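Local coordinates for protein tryptophan synthase alpha chain (Pyrococcus furiosus, PDB 2DZT) that catalyses the aldol cleavage of indoleglycerol phosphate to indole and glyceraldehyde 3-phosphate, as the alpha subunit of tryptophan synthase, at residues I35-P40 against I83-Y88; Y180-R185 against V196-S201. The protein carries 1 engineered substitution. One frame throughout, in Å; residues are numbered along the deposited sequence.

Interaction 1: residues I35-P40 against I83-Y88; sequences IELGIP and IVLMTY
Ile39 lays its CD1 against the branched end of Leu85, 3.6 Å from Leu85 CD2, the two chains meeting at a slant. The same methyl sits 3.7 Å from Thr87 CB, where Ile39 and Thr87 run side by side and point the same way. CG1 of Ile39 is anti to the carbonyl carbon (chi1 -65°) and CD1 prolongs it in an extended chain, which carries the methyl over to the neighbouring strand. Cutting Ile39 back to alanine would probably open a gap beside Leu85 and Thr87 and leave the Leu85 end without its partner across the strands.

Behind these side chains the backbones of strands 35-38 and 83-87 pair in parallel. Val84 N binds Ile35 O at 2.7 Å; Leu37 N to Val84 O, Met86 N to Leu37 O and Ile39 N to Met86 O are each 2.9 Å. Just past the strands a water donates to Ile39 O and accepts from Tyr88 N.

Ile35, Leu37, Ile83 and Leu85 face outward to helix 67-78, touching Phe75, Val72 and Phe69. Glu36, Val84 and Met86 occupy the other face, where the extended Glu36 chain brings OE2 within 3.7 Å of Met86 SD. Glu36 is an active-site proton acceptor; Met86 also lies near the other, Asp47, which Tyr88 OH hydrogen-bonds. The pairing thus puts an apolar layer against helix 67-78 while setting a catalytic carboxylate beside a thioether in the buried barrel interior.

Interaction 2: residues Y180-R185 against V196-S201; sequences YDLLRR and VGFGVS
Leu183 has CG anti to its own nitrogen (chi1 171°), which sends CD1 from helix 177-187 down to the barrel wall, 4.1 Å from Val196 CG1; the two side chains cross at about a right angle. Phe198 turns its CG the other way, beside the backbone nitrogen (chi1 -63°), and the ring falls back over its own strand: Val196 CB stands 3.6 Å above the ring plane, over the centre. Leu183 CB comes in near the ring plane, 4.3 Å from Phe198 CE1, while Leu182 CD2 approaches CE2 of the same ring obliquely, also at 4.3 Å. Leu162 of strand 159-163 touches Leu182, Val196 and Phe198 and completes this apolar cluster.

The outer side of the helix is polar. Asp181 OD1 takes Arg185 NE at 3.1 Å from above the carboxylate plane. Asp181 CA lies against one face of the Arg184 guanidinium, offset toward its rim, and the pairing of Arg184 to the carboxylate is long and purely electrostatic. Arg185 NH1 has a second acid, Asp146, and Tyr180 OH bonds Ser208 on helix 203-211.

No hydrogen bond crosses between the segments. Between them the seating is apolar, with the helix charges kept on the outside, just where strand 194-197 ends and the chain passes through Phe198 and Gly199, whose positive phi (67°) suits glycine; in relatives, loops at this end of the barrel bind the substrate phosphate.

How the interactions relate
Both contacts belong to one closed (beta/alpha)8 barrel, the TIM-barrel fold, and come in series along the chain. Interaction 1 joins the second and third strands, 35-38 and 83-87, while interaction 2 seats the outer helix 177-187 on the seventh, 194-197. The shorter way round the barrel, strands 6-12 and 216-219 lie between them. Their centres are 19 Å apart and their nearest atoms about 7 Å, without touching. The Val196 side chain is about 9 Å from that of Glu36. The first contact is strand-to-strand pairing within the barrel wall, close to the catalytic acids; the second is helix-to-strand packing on the outside of that wall.

Interaction 1: residues I35-P40 against I83-Y88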
loop_
_atom_site.group_PDB
_atom_site.type_symbol
_atom_site.label_atom_id
_atom_site.label_comp_id
_atom_site.label_asym_id
_atom_site.label_seq_id
_atom_site.Cartn_x
_atom_site.Cartn_y
_atom_site.Cartn_z
ATOM N N ILE A 35 6.904 1.435 -2.235
ATOM C CA ILE A 35 5.991 0.506 -2.889
ATOM C C ILE A 35 5.153 -0.316 -1.912
ATOM O O ILE A 35 5.685 -0.841 -0.931
ATOM C CB ILE A 35 6.777 -0.467 -3.798
ATOM C CG1 ILE A 35 7.438 0.310 -4.943
ATOM C CG2 ILE A 35 5.855 -1.524 -4.358
ATOM C CD1 ILE A 35 8.414 -0.511 -5.782
ATOM N N GLU A 36 3.846 -0.409 -2.172
ATOM C CA GLU A 36 2.944 -1.220 -1.338
ATOM C C GLU A 36 2.703 -2.545 -2.063
ATOM O O GLU A 36 2.225 -2.562 -3.208
ATOM C CB GLU A 36 1.580 -0.538 -1.122
ATOM C CG GLU A 36 1.569 0.613 -0.110
ATOM C CD GLU A 36 0.172 1.152 0.149
ATOM O OE1 GLU A 36 0.008 2.010 1.037
ATOM O OE2 GLU A 36 -0.774 0.721 -0.536
ATOM N N LEU A 37 3.060 -3.649 -1.416
ATOM C CA LEU A 37 2.840 -4.970 -2.004
ATOM C C LEU A 37 1.739 -5.650 -1.195
ATOM O O LEU A 37 1.901 -5.943 -0.013
ATOM C CB LEU A 37 4.127 -5.810 -1.977
ATOM C CG LEU A 37 4.073 -7.225 -2.591
ATOM C CD1 LEU A 37 3.723 -7.156 -4.094
ATOM C CD2 LEU A 37 5.412 -7.904 -2.390
ATOM N N GLY A 38 0.610 -5.899 -1.837
ATOM C CA GLY A 38 -0.492 -6.521 -1.127
ATOM C C GLY A 38 -0.512 -8.031 -1.149
ATOM O O GLY A 38 -0.276 -8.652 -2.180
ATOM N N ILE A 39 -0.780 -8.613 0.014
ATOM C CA ILE A 39 -0.880 -10.052 0.169
ATOM C C ILE A 39 -2.352 -10.356 -0.073
ATOM O O ILE A 39 -3.206 -9.950 0.710
ATOM C CB ILE A 39 -0.485 -10.476 1.591
ATOM C CG1 ILE A 39 1.004 -10.172 1.822
ATOM C CG2 ILE A 39 -0.774 -11.957 1.795
ATOM C CD1 ILE A 39 1.528 -10.566 3.201
ATOM N N PRO A 40 -2.673 -11.066 -1.169
ATOM C CA PRO A 40 -4.080 -11.377 -1.454
ATOM C C PRO A 40 -4.767 -12.163 -0.350
ATOM O O PRO A 40 -4.156 -13.016 0.301
ATOM C CB PRO A 40 -4.009 -12.120 -2.795
ATOM C CG PRO A 40 -2.687 -12.815 -2.715
ATOM C CD PRO A 40 -1.778 -11.744 -2.124
ATOM N N ILE A 83 9.771 -1.056 0.727
ATOM C CA ILE A 83 8.588 -1.827 0.420
ATOM C C ILE A 83 7.744 -2.050 1.662
ATOM O O ILE A 83 8.240 -2.467 2.704
ATOM C CB ILE A 83 8.937 -3.176 -0.215
ATOM C CG1 ILE A 83 9.532 -2.930 -1.603
ATOM C CG2 ILE A 83 7.676 -4.046 -0.332
ATOM C CD1 ILE A 83 9.764 -4.176 -2.399
ATOM N N VAL A 84 6.459 -1.739 1.542
ATOM C CA VAL A 84 5.525 -1.922 2.634
ATOM C C VAL A 84 4.614 -3.085 2.279
ATOM O O VAL A 84 3.951 -3.081 1.241
ATOM C CB VAL A 84 4.666 -0.668 2.848
ATOM C CG1 VAL A 84 3.652 -0.907 3.977
ATOM C CG2 VAL A 84 5.565 0.526 3.141
ATOM N N LEU A 85 4.604 -4.094 3.136
ATOM C CA LEU A 85 3.760 -5.244 2.917
ATOM C C LEU A 85 2.374 -4.858 3.463
ATOM O O LEU A 85 2.261 -4.428 4.614
ATOM C CB LEU A 85 4.328 -6.436 3.684
ATOM C CG LEU A 85 3.913 -7.845 3.279
ATOM C CD1 LEU A 85 4.419 -8.123 1.868
ATOM C CD2 LEU A 85 4.512 -8.864 4.252
ATOM N N MET A 86 1.339 -4.986 2.633
ATOM C CA MET A 86 -0.038 -4.669 3.027
ATOM C C MET A 86 -0.806 -5.981 3.134
ATOM O O MET A 86 -0.953 -6.700 2.152
ATOM C CB MET A 86 -0.691 -3.767 1.981
ATOM C CG MET A 86 -2.109 -3.315 2.312
ATOM S SD MET A 86 -2.656 -1.969 1.199
ATOM C CE MET A 86 -4.440 -1.957 1.519
ATOM N N THR A 87 -1.309 -6.286 4.321
ATOM C CA THR A 87 -2.012 -7.544 4.524
ATOM C C THR A 87 -3.183 -7.478 5.494
ATOM O O THR A 87 -3.328 -6.521 6.257
ATOM C CB THR A 87 -1.052 -8.626 5.084
ATOM O OG1 THR A 87 -1.756 -9.858 5.235
ATOM C CG2 THR A 87 -0.529 -8.214 6.457
ATOM N N TYR A 88 -4.022 -8.511 5.444
ATOM C CA TYR A 88 -5.130 -8.628 6.367
ATOM C C TYR A 88 -4.500 -9.362 7.538
ATOM O O TYR A 88 -3.450 -9.993 7.382
ATOM C CB TYR A 88 -6.275 -9.424 5.740
ATOM C CG TYR A 88 -7.113 -8.544 4.852
ATOM C CD1 TYR A 88 -6.640 -8.131 3.607
ATOM C CD2 TYR A 88 -8.327 -8.018 5.307
ATOM C CE1 TYR A 88 -7.343 -7.215 2.843
ATOM C CE2 TYR A 88 -9.037 -7.101 4.550
ATOM C CZ TYR A 88 -8.538 -6.699 3.315
ATOM O OH TYR A 88 -9.235 -5.769 2.566
HETATM O O HOH W 1 -3.739 -10.338 3.314
#

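Interaction 2: residues Y180-R185 against V196-S201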
loop_
_atom_site.group_PDB
_atom_site.type_symbol
_atom_site.label_atom_id
_atom_site.label_comp_id
_atom_site.label_asym_id
_atom_site.label_seq_id
_atom_site.Cartn_x
_atom_site.Cartn_y
_atom_site.Cartn_z
ATOM N N TYR A 180 -10.721 14.803 0.779
ATOM C CA TYR A 180 -9.937 16.009 1.048
ATOM C C TYR A 180 -10.039 16.441 2.510
ATOM O O TYR A 180 -9.064 16.932 3.109
ATOM C CB TYR A 180 -10.405 17.166 0.161
ATOM C CG TYR A 180 -9.979 17.069 -1.292
ATOM C CD1 TYR A 180 -10.912 16.841 -2.306
ATOM C CD2 TYR A 180 -8.650 17.249 -1.655
ATOM C CE1 TYR A 180 -10.526 16.804 -3.651
ATOM C CE2 TYR A 180 -8.251 17.212 -2.999
ATOM C CZ TYR A 180 -9.189 16.993 -3.993
ATOM O OH TYR A 180 -8.790 16.999 -5.318
ATOM N N ASP A 181 -11.223 16.270 3.088
ATOM C CA ASP A 181 -11.423 16.675 4.470
ATOM C C ASP A 181 -10.563 15.808 5.383
ATOM O O ASP A 181 -10.006 16.296 6.361
ATOM C CB ASP A 181 -12.915 16.577 4.843
ATOM C CG ASP A 181 -13.170 16.803 6.337
ATOM O OD1 ASP A 181 -13.462 15.820 7.051
ATOM O OD2 ASP A 181 -13.080 17.963 6.802
ATOM N N LEU A 182 -10.453 14.522 5.056
ATOM C CA LEU A 182 -9.630 13.597 5.835
ATOM C C LEU A 182 -8.169 14.058 5.785
ATOM O O LEU A 182 -7.474 14.098 6.805
ATOM C CB LEU A 182 -9.741 12.186 5.250
ATOM C CG LEU A 182 -8.866 11.091 5.878
ATOM C CD1 LEU A 182 -9.279 10.886 7.352
ATOM C CD2 LEU A 182 -8.997 9.778 5.074
ATOM N N LEU A 183 -7.714 14.401 4.581
ATOM C CA LEU A 183 -6.345 14.859 4.350
ATOM C C LEU A 183 -6.065 16.120 5.163
ATOM O O LEU A 183 -5.054 16.229 5.860
ATOM C CB LEU A 183 -6.134 15.141 2.854
ATOM C CG LEU A 183 -4.813 15.841 2.514
ATOM C CD1 LEU A 183 -3.667 14.967 2.986
ATOM C CD2 LEU A 183 -4.705 16.123 1.007
ATOM N N ARG A 184 -6.981 17.073 5.067
ATOM C CA ARG A 184 -6.859 18.327 5.787
ATOM C C ARG A 184 -6.808 18.054 7.308
ATOM O O ARG A 184 -5.987 18.633 8.031
ATOM C CB ARG A 184 -8.047 19.217 5.403
ATOM C CG ARG A 184 -7.851 20.707 5.611
ATOM C CD ARG A 184 -8.835 21.519 4.736
ATOM N NE ARG A 184 -10.244 21.205 4.982
ATOM C CZ ARG A 184 -11.090 20.721 4.068
ATOM N NH1 ARG A 184 -10.680 20.479 2.824
ATOM N NH2 ARG A 184 -12.360 20.484 4.399
ATOM N N ARG A 185 -7.663 17.163 7.799
ATOM C CA ARG A 185 -7.651 16.868 9.229
ATOM C C ARG A 185 -6.326 16.216 9.644
ATOM O O ARG A 185 -5.727 16.600 10.659
ATOM C CB ARG A 185 -8.849 15.972 9.625
ATOM C CG ARG A 185 -10.210 16.691 9.547
ATOM C CD ARG A 185 -11.396 15.859 10.092
ATOM N NE ARG A 185 -11.720 14.665 9.288
ATOM C CZ ARG A 185 -11.696 13.416 9.751
ATOM N NH1 ARG A 185 -11.358 13.175 11.013
ATOM N NH2 ARG A 185 -12.016 12.404 8.962
ATOM N N VAL A 196 -1.820 9.188 0.515
ATOM C CA VAL A 196 -3.256 9.035 0.296
ATOM C C VAL A 196 -3.645 8.019 -0.779
ATOM O O VAL A 196 -3.048 7.954 -1.846
ATOM C CB VAL A 196 -3.959 10.388 -0.044
ATOM C CG1 VAL A 196 -3.840 11.360 1.140
ATOM C CG2 VAL A 196 -3.383 10.980 -1.325
ATOM N N GLY A 197 -4.648 7.210 -0.460
ATOM C CA GLY A 197 -5.159 6.229 -1.401
ATOM C C GLY A 197 -6.579 6.679 -1.701
ATOM O O GLY A 197 -7.538 6.205 -1.078
ATOM N N PHE A 198 -6.724 7.624 -2.625
ATOM C CA PHE A 198 -8.052 8.124 -2.959
ATOM C C PHE A 198 -8.484 7.699 -4.361
ATOM O O PHE A 198 -9.394 8.282 -4.938
ATOM C CB PHE A 198 -8.083 9.657 -2.831
ATOM C CG PHE A 198 -7.839 10.167 -1.430
ATOM C CD1 PHE A 198 -7.520 11.508 -1.217
ATOM C CD2 PHE A 198 -7.938 9.322 -0.327
ATOM C CE1 PHE A 198 -7.299 12.006 0.075
ATOM C CE2 PHE A 198 -7.720 9.803 0.973
ATOM C CZ PHE A 198 -7.399 11.151 1.179
ATOM N N GLY A 199 -7.826 6.680 -4.903
ATOM C CA GLY A 199 -8.172 6.193 -6.232
ATOM C C GLY A 199 -7.884 7.172 -7.359
ATOM O O GLY A 199 -8.769 7.467 -8.154
ATOM N N VAL A 200 -6.658 7.678 -7.443
ATOM C CA VAL A 200 -6.325 8.623 -8.504
ATOM C C VAL A 200 -6.408 7.941 -9.862
ATOM O O VAL A 200 -6.082 6.757 -10.001
ATOM C CB VAL A 200 -4.904 9.249 -8.306
ATOM C CG1 VAL A 200 -4.899 10.155 -7.092
ATOM C CG2 VAL A 200 -3.872 8.171 -8.134
ATOM N N SER A 201 -6.861 8.688 -10.859
ATOM C CA SER A 201 -6.999 8.153 -12.209
ATOM C C SER A 201 -6.597 9.215 -13.225
ATOM O O SER A 201 -6.567 8.961 -14.427
ATOM C CB SER A 201 -8.449 7.713 -12.460
ATOM O OG SER A 201 -9.362 8.789 -12.239
#